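Local structure of uncharacterized protein C4B3.07 (Schizosaccharomyces pombe, 3QTM) at residues W218-V222 against A235-V239. The protein is required for correct translation termination and directly inhibits Ofd1, probably thereby stabilising the N-terminal transcription factor domain of Sre1 for hypoxic gene expression. Residues are numbered along the deposited sequence.
Sequences WLKSV and AQEAV
Start from two right-handed helical pieces brought close by alanines. W218-K220 is helical, on helix 213-220, and by V222 (phi/psi -142/23°) the chain has left that conformation; A235-V239 is regular helix, V239 N bonding to A235 O at 3.0 Å. The backbones come nearest at W218 and A235, CA to CA 5.2 Å, near enough for W218 O to touch A235 CB at 3.6 Å. W218 takes chi1 m with chi2 at 111°, which lays one face of its indole against A238: the methyl CB sits 3.4 Å from the centroid of the five-membered ring, 16° off the normal, a CH-pi contact. V239, chi1 t, sets CG2 3.7 Å from W218 CB and 4.2 Å from L219 CG. The CA-to-CB bond of L219 (m, t) runs sideways and that of Q236 (m, m) away, yet their ends meet, L219 CD2 3.8 Å from Q236 NE2. V222, chi1 m, packs CG2 3.7 Å from A235 CB. S221, chi1 p, turns OG back to donate to W218 O at 2.7 Å. No hydrogen bond crosses this mainly apolar helix packing, within the C-terminal, TPR-clan region. Beyond it, Y189 of helix 188-197 meets both the W218 ring and A238, P182 touches S221 and V222, and helix 262-285 packs against Q236 and E237.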
loop_
_atom_site.group_PDB
_atom_site.type_symbol
_atom_site.label_atom_id
_atom_site.label_comp_id
_atom_site.label_asym_id
_atom_site.label_seq_id
_atom_site.Cartn_x
_atom_site.Cartn_y
_atom_site.Cartn_z
ATOM N N TRP A 218 -5.559 -3.798 -3.023
ATOM C CA TRP A 218 -6.275 -3.023 -2.014
ATOM C C TRP A 218 -7.716 -3.505 -1.950
ATOM O O TRP A 218 -8.250 -3.744 -0.871
ATOM C CB TRP A 218 -6.227 -1.525 -2.316
ATOM C CG TRP A 218 -4.924 -0.862 -1.960
ATOM C CD1 TRP A 218 -3.995 -0.365 -2.832
ATOM C CD2 TRP A 218 -4.411 -0.612 -0.643
ATOM N NE1 TRP A 218 -2.937 0.172 -2.142
ATOM C CE2 TRP A 218 -3.165 0.036 -0.798
ATOM C CE3 TRP A 218 -4.883 -0.868 0.651
ATOM C CZ2 TRP A 218 -2.386 0.437 0.294
ATOM C CZ3 TRP A 218 -4.102 -0.476 1.737
ATOM C CH2 TRP A 218 -2.873 0.174 1.549
ATOM N N LEU A 219 -8.332 -3.673 -3.113
ATOM C CA LEU A 219 -9.713 -4.118 -3.170
ATOM C C LEU A 219 -9.874 -5.492 -2.556
ATOM O O LEU A 219 -10.809 -5.726 -1.798
ATOM C CB LEU A 219 -10.239 -4.119 -4.615
ATOM C CG LEU A 219 -10.449 -2.740 -5.244
ATOM C CD1 LEU A 219 -10.729 -2.839 -6.748
ATOM C CD2 LEU A 219 -11.580 -2.011 -4.527
ATOM N N LYS A 220 -8.963 -6.407 -2.864
ATOM C CA LYS A 220 -9.086 -7.752 -2.317
ATOM C C LYS A 220 -8.982 -7.780 -0.787
ATOM O O LYS A 220 -9.582 -8.633 -0.133
ATOM C CB LYS A 220 -8.071 -8.714 -2.940
ATOM C CG LYS A 220 -8.321 -10.175 -2.538
ATOM C CD LYS A 220 -7.395 -11.162 -3.243
ATOM C CE LYS A 220 -7.290 -10.841 -4.725
ATOM N NZ LYS A 220 -7.219 -12.061 -5.564
ATOM N N SER A 221 -8.227 -6.849 -0.212
ATOM C CA SER A 221 -8.019 -6.857 1.235
ATOM C C SER A 221 -9.308 -6.575 2.014
ATOM O O SER A 221 -9.349 -6.716 3.230
ATOM C CB SER A 221 -6.926 -5.862 1.643
ATOM O OG SER A 221 -7.395 -4.531 1.613
ATOM N N VAL A 222 -10.354 -6.176 1.304
ATOM C CA VAL A 222 -11.605 -5.797 1.947
ATOM C C VAL A 222 -12.843 -6.257 1.164
ATOM O O VAL A 222 -13.921 -5.691 1.324
ATOM C CB VAL A 222 -11.668 -4.262 2.201
ATOM C CG1 VAL A 222 -10.543 -3.824 3.125
ATOM C CG2 VAL A 222 -11.597 -3.491 0.890
ATOM N N ALA A 235 -8.536 1.083 2.534
ATOM C CA ALA A 235 -8.349 0.474 1.212
ATOM C C ALA A 235 -8.896 1.351 0.068
ATOM O O ALA A 235 -8.222 1.562 -0.942
ATOM C CB ALA A 235 -9.012 -0.915 1.179
ATOM N N GLN A 236 -10.120 1.844 0.231
ATOM C CA GLN A 236 -10.759 2.649 -0.809
ATOM C C GLN A 236 -10.046 3.988 -0.983
ATOM O O GLN A 236 -9.909 4.472 -2.102
ATOM C CB GLN A 236 -12.250 2.856 -0.521
ATOM C CG GLN A 236 -13.104 1.594 -0.620
ATOM C CD GLN A 236 -13.238 1.059 -2.050
ATOM O OE1 GLN A 236 -12.729 1.645 -3.012
ATOM N NE2 GLN A 236 -13.928 -0.063 -2.187
ATOM N N GLU A 237 -9.573 4.574 0.117
ATOM C CA GLU A 237 -8.743 5.780 0.037
ATOM C C GLU A 237 -7.469 5.553 -0.784
ATOM O O GLU A 237 -7.043 6.437 -1.543
ATOM C CB GLU A 237 -8.370 6.292 1.432
ATOM C CG GLU A 237 -9.550 6.752 2.278
ATOM C CD GLU A 237 -9.901 8.210 2.052
ATOM O OE1 GLU A 237 -9.700 8.702 0.920
ATOM O OE2 GLU A 237 -10.370 8.869 3.009
ATOM N N ALA A 238 -6.851 4.383 -0.627
ATOM C CA ALA A 238 -5.647 4.070 -1.398
ATOM C C ALA A 238 -6.010 3.864 -2.873
ATOM O O ALA A 238 -5.256 4.230 -3.774
ATOM C CB ALA A 238 -4.941 2.832 -0.842
ATOM N N VAL A 239 -7.165 3.261 -3.122
ATOM C CA VAL A 239 -7.636 3.123 -4.498
ATOM C C VAL A 239 -7.961 4.496 -5.108
ATOM O O VAL A 239 -7.531 4.804 -6.212
ATOM C CB VAL A 239 -8.844 2.194 -4.592
ATOM C CG1 VAL A 239 -9.424 2.218 -6.006
ATOM C CG2 VAL A 239 -8.440 0.786 -4.176
#